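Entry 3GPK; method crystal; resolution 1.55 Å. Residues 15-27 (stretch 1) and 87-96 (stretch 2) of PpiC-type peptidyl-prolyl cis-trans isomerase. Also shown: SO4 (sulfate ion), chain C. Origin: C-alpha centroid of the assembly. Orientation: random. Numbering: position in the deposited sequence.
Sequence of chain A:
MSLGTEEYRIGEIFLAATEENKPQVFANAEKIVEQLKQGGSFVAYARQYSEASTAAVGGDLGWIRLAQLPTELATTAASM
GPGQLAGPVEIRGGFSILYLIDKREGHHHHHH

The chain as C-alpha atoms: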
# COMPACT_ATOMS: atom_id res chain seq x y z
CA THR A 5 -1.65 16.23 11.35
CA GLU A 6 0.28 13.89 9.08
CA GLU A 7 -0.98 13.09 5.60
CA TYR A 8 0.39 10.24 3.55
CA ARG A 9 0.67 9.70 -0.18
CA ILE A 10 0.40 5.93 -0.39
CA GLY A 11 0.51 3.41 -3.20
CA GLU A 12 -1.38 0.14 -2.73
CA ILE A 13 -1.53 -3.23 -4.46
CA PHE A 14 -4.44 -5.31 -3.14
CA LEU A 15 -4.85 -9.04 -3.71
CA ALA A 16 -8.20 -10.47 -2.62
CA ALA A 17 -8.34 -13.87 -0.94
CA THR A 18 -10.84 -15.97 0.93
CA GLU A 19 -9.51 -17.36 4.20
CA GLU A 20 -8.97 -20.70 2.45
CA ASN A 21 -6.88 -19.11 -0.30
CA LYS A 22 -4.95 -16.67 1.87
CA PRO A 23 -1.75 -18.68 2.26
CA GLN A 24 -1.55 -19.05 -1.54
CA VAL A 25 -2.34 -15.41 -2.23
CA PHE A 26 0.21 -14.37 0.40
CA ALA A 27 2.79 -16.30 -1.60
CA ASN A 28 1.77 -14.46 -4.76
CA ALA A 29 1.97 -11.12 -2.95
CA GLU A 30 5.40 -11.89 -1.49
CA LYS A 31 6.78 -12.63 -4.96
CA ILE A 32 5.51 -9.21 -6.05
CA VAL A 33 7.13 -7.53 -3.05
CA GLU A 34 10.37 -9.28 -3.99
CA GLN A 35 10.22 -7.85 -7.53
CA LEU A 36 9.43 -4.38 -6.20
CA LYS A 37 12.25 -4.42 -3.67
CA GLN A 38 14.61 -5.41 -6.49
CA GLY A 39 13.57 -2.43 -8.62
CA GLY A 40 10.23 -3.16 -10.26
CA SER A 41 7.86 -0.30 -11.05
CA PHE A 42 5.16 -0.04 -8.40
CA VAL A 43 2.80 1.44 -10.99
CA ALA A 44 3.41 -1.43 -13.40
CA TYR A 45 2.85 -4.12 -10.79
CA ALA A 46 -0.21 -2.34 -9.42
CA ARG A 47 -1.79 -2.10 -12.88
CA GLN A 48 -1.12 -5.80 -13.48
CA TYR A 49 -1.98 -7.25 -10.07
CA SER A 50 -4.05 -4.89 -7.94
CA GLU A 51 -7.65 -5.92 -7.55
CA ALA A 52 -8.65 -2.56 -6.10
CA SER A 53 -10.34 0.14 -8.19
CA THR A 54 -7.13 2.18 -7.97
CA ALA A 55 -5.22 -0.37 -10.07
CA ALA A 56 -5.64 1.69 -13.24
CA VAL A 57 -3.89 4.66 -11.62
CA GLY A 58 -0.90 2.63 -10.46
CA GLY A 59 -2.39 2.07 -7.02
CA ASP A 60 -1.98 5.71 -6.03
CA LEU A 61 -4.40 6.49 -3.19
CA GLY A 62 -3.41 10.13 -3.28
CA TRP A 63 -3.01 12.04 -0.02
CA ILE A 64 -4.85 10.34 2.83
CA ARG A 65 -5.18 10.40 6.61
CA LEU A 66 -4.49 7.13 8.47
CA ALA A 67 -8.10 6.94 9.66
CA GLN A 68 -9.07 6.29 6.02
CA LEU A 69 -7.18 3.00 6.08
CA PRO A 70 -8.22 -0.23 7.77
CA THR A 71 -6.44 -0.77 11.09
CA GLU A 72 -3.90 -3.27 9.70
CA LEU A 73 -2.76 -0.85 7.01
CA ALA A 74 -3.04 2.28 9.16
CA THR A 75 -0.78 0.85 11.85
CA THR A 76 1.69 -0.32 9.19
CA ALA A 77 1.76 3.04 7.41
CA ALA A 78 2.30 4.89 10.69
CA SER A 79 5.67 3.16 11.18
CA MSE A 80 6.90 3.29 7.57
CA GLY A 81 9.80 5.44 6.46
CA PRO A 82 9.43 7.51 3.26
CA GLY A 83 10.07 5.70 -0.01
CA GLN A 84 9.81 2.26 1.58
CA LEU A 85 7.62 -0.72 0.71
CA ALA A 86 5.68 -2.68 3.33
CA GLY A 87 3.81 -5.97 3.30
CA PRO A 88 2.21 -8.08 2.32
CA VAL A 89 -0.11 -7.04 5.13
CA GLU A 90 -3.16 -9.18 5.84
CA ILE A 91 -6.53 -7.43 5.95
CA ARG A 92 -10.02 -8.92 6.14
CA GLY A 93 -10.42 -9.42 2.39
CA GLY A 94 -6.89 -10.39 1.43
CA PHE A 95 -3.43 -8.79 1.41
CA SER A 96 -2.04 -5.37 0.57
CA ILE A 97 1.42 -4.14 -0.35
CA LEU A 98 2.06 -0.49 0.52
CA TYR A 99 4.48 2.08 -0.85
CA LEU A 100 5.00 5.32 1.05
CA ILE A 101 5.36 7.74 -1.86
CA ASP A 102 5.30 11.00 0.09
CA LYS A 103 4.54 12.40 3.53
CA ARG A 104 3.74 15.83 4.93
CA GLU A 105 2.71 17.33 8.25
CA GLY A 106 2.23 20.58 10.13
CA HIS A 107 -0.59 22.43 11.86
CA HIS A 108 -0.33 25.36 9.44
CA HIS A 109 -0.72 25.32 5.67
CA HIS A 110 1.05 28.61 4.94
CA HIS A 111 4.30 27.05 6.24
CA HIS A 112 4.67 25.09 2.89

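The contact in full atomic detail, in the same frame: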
# COMPACT_ATOMS: atom_id res chain seq x y z
N LEU A 15 -4.57 -7.73 -3.14
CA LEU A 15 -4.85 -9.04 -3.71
C LEU A 15 -5.91 -9.67 -2.81
O LEU A 15 -5.66 -9.95 -1.64
CB LEU A 15 -3.60 -9.92 -3.73
CG LEU A 15 -2.39 -9.44 -4.53
CD1 LEU A 15 -1.40 -10.59 -4.63
CD2 LEU A 15 -2.81 -8.99 -5.93
N ALA A 16 -7.10 -9.89 -3.37
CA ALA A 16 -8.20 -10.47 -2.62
C ALA A 16 -8.00 -11.96 -2.39
O ALA A 16 -7.44 -12.66 -3.23
CB ALA A 16 -9.51 -10.22 -3.35
N ALA A 17 -8.46 -12.45 -1.24
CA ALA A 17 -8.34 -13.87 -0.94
C ALA A 17 -9.29 -14.30 0.15
O ALA A 17 -9.43 -13.62 1.17
CB ALA A 17 -6.90 -14.20 -0.53
N THR A 18 -9.95 -15.43 -0.07
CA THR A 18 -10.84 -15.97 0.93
C THR A 18 -9.90 -16.56 1.97
O THR A 18 -8.72 -16.76 1.68
CB THR A 18 -11.73 -17.09 0.35
OG1 THR A 18 -10.90 -18.10 -0.22
CG2 THR A 18 -12.65 -16.53 -0.72
N GLU A 19 -10.39 -16.82 3.17
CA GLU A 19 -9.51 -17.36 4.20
C GLU A 19 -8.81 -18.62 3.72
O GLU A 19 -7.63 -18.83 4.02
CB GLU A 19 -10.30 -17.65 5.48
CG GLU A 19 -10.92 -16.40 6.11
CD GLU A 19 -9.90 -15.31 6.39
OE1 GLU A 19 -9.03 -15.51 7.27
OE2 GLU A 19 -9.97 -14.25 5.74
N GLU A 20 -9.52 -19.45 2.97
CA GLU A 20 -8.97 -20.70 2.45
C GLU A 20 -7.82 -20.48 1.47
O GLU A 20 -6.87 -21.27 1.43
CB GLU A 20 -10.06 -21.51 1.75
CG GLU A 20 -11.19 -21.99 2.66
CD GLU A 20 -11.96 -20.86 3.30
OE1 GLU A 20 -12.49 -20.00 2.57
OE2 GLU A 20 -12.05 -20.84 4.55
N ASN A 21 -7.90 -19.41 0.69
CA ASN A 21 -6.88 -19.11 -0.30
C ASN A 21 -5.81 -18.14 0.18
O ASN A 21 -4.86 -17.87 -0.56
CB ASN A 21 -7.51 -18.53 -1.57
CG ASN A 21 -8.31 -19.56 -2.34
OD1 ASN A 21 -7.83 -20.66 -2.60
ND2 ASN A 21 -9.53 -19.20 -2.72
N LYS A 22 -5.93 -17.64 1.40
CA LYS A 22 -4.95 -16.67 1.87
C LYS A 22 -3.49 -17.10 1.83
O LYS A 22 -2.63 -16.35 1.36
CB LYS A 22 -5.33 -16.16 3.27
CG LYS A 22 -6.25 -14.93 3.20
CD LYS A 22 -6.60 -14.34 4.56
CE LYS A 22 -7.36 -13.02 4.41
NZ LYS A 22 -7.73 -12.40 5.71
N PRO A 23 -3.17 -18.31 2.32
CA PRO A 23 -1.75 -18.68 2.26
C PRO A 23 -1.19 -18.62 0.83
O PRO A 23 -0.06 -18.18 0.62
CB PRO A 23 -1.73 -20.08 2.86
CG PRO A 23 -2.83 -20.00 3.89
CD PRO A 23 -3.93 -19.29 3.12
N GLN A 24 -1.98 -19.07 -0.14
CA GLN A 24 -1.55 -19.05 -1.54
C GLN A 24 -1.42 -17.63 -2.06
O GLN A 24 -0.45 -17.30 -2.75
CB GLN A 24 -2.54 -19.82 -2.42
CG GLN A 24 -2.25 -19.68 -3.93
CD GLN A 24 -0.99 -20.41 -4.37
OE1 GLN A 24 -0.95 -21.64 -4.38
NE2 GLN A 24 0.04 -19.65 -4.74
N VAL A 25 -2.40 -16.78 -1.76
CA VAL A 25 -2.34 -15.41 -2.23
C VAL A 25 -1.20 -14.66 -1.55
O VAL A 25 -0.59 -13.78 -2.16
CB VAL A 25 -3.69 -14.67 -2.01
CG1 VAL A 25 -3.54 -13.20 -2.40
CG2 VAL A 25 -4.77 -15.31 -2.86
N PHE A 26 -0.90 -15.01 -0.30
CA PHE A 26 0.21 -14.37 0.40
C PHE A 26 1.49 -14.66 -0.37
O PHE A 26 2.36 -13.81 -0.50
CB PHE A 26 0.36 -14.90 1.82
CG PHE A 26 1.56 -14.34 2.54
CD1 PHE A 26 1.50 -13.08 3.13
CD2 PHE A 26 2.76 -15.04 2.56
CE1 PHE A 26 2.63 -12.53 3.74
CE2 PHE A 26 3.90 -14.50 3.16
CZ PHE A 26 3.84 -13.24 3.75
N ALA A 27 1.61 -15.90 -0.85
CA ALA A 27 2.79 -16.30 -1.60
C ALA A 27 2.91 -15.47 -2.87
O ALA A 27 4.00 -15.04 -3.23
CB ALA A 27 2.71 -17.78 -1.96
N GLY A 87 4.73 -4.90 3.62
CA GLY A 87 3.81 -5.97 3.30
C GLY A 87 4.48 -7.21 2.76
O GLY A 87 5.71 -7.31 2.73
N PRO A 88 3.68 -8.19 2.30
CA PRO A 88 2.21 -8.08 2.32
C PRO A 88 1.61 -8.03 3.71
O PRO A 88 2.06 -8.71 4.63
CB PRO A 88 1.76 -9.31 1.53
CG PRO A 88 2.89 -10.26 1.65
CD PRO A 88 4.12 -9.42 1.64
N VAL A 89 0.58 -7.20 3.86
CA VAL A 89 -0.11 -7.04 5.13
C VAL A 89 -1.50 -7.64 5.00
O VAL A 89 -2.27 -7.26 4.11
CB VAL A 89 -0.27 -5.54 5.50
CG1 VAL A 89 -1.01 -5.40 6.82
CG2 VAL A 89 1.09 -4.88 5.58
N GLU A 90 -1.84 -8.57 5.89
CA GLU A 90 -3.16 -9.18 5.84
C GLU A 90 -4.26 -8.23 6.30
O GLU A 90 -4.08 -7.50 7.28
CB GLU A 90 -3.23 -10.44 6.71
CG GLU A 90 -4.63 -11.06 6.71
CD GLU A 90 -4.75 -12.32 7.55
OE1 GLU A 90 -3.85 -12.60 8.37
OE2 GLU A 90 -5.76 -13.04 7.39
N ILE A 91 -5.37 -8.22 5.58
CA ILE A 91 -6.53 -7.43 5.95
C ILE A 91 -7.70 -8.39 5.79
O ILE A 91 -7.53 -9.49 5.28
CB ILE A 91 -6.73 -6.17 5.06
CG1 ILE A 91 -6.85 -6.56 3.59
CG2 ILE A 91 -5.59 -5.20 5.31
CD1 ILE A 91 -7.16 -5.38 2.69
N ARG A 92 -8.89 -8.00 6.22
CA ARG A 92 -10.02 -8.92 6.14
C ARG A 92 -10.22 -9.60 4.79
O ARG A 92 -10.39 -10.82 4.74
CB ARG A 92 -11.32 -8.21 6.54
CG ARG A 92 -11.32 -7.73 7.98
CD ARG A 92 -12.72 -7.31 8.40
NE ARG A 92 -12.76 -6.87 9.79
CZ ARG A 92 -12.18 -5.75 10.23
NH1 ARG A 92 -11.52 -4.97 9.39
NH2 ARG A 92 -12.27 -5.43 11.52
N GLY A 93 -10.19 -8.84 3.70
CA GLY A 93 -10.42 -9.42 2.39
C GLY A 93 -9.25 -9.92 1.57
O GLY A 93 -9.43 -10.32 0.42
N GLY A 94 -8.05 -9.92 2.16
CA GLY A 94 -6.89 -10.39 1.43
C GLY A 94 -5.59 -9.81 1.95
O GLY A 94 -5.37 -9.77 3.16
N PHE A 95 -4.73 -9.36 1.04
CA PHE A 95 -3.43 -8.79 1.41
C PHE A 95 -3.13 -7.54 0.61
O PHE A 95 -3.51 -7.42 -0.54
CB PHE A 95 -2.31 -9.79 1.13
CG PHE A 95 -2.37 -11.03 1.97
CD1 PHE A 95 -1.83 -11.04 3.25
CD2 PHE A 95 -2.99 -12.17 1.49
CE1 PHE A 95 -1.90 -12.18 4.05
CE2 PHE A 95 -3.08 -13.32 2.28
CZ PHE A 95 -2.53 -13.32 3.56
N SER A 96 -2.43 -6.60 1.24
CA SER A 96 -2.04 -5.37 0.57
C SER A 96 -0.55 -5.13 0.71
O SER A 96 0.07 -5.51 1.71
CB SER A 96 -2.78 -4.16 1.16
OG SER A 96 -4.15 -4.20 0.84
S SO4 C . -11.19 -2.75 13.58
O1 SO4 C . -12.13 -1.77 14.17
O2 SO4 C . -11.26 -2.66 12.11
O3 SO4 C . -9.82 -2.46 14.04
O4 SO4 C . -11.57 -4.12 13.99
O HOH W 1 -10.89 -13.23 3.51

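Leu15 opens the contact as an antiparallel strand partner of Phe95. Leu15 N donates to Phe95 O at 2.8 Å (174° at the hydrogen) and Phe95 N returns the bond to Leu15 O at 2.9 Å (165°), the near-linear reciprocal pair expected of a hydrogen-bonded bridge. The next pair, Ala16 with Gly94, is non-hydrogen-bonded, and its CA atoms lie only 4.3 Å apart. The approach depends on glycine: an ideal CB on Gly94 would fall 2.1 Å from Leu15 O and 2.8 Å from Ala16 CA. Instead Gly94 CA packs 3.3 Å from Leu15 O as a CA-H...O contact, and Ala16 CA lies at the same 3.3 Å from Gly93 O. Gly93 O also accepts from Ala17 N at 2.9 Å (164°), extending the pairing into the type I turn from Ile91 to Gly94.

Glu19 points its CA-to-CB bond away, yet its carboxylate curls back: Glu19 OE2 forms a 2.9 Å salt bridge with Lys22 NZ, and water 1 bridges the stretches, its O 2.6 Å from Glu19 OE2 and 2.8 Å from Arg92 O. Lys22, extended beyond chi1 (chi2 to chi4 all t), carries its ammonium to the turn. There Lys22 NZ salt-bridges Glu90 OE2 at 2.7 Å and donates to Ile91 O at 2.9 Å and Arg92 O at 3.2 Å. The shared cation offsets the proximity of two like charges, Glu19 OE1 and Glu90 OE2, 4.1 Å apart.

Farther along the helix the contact becomes apolar. Val25 CG1 meets the edge of the Phe95 ring, 4.1 Å from Phe95 CD2. Phe26 directs its own edge at a face of Phe95, with centroids 5.4 Å apart and planes at 66°; Phe26 CB sits 4.0 Å from the Phe95 ring centroid, 24° off the normal, a CH-pi contact. Phe26 CE1 also presses to 3.1 Å from Pro88 CG, whose preceding peptide is cis.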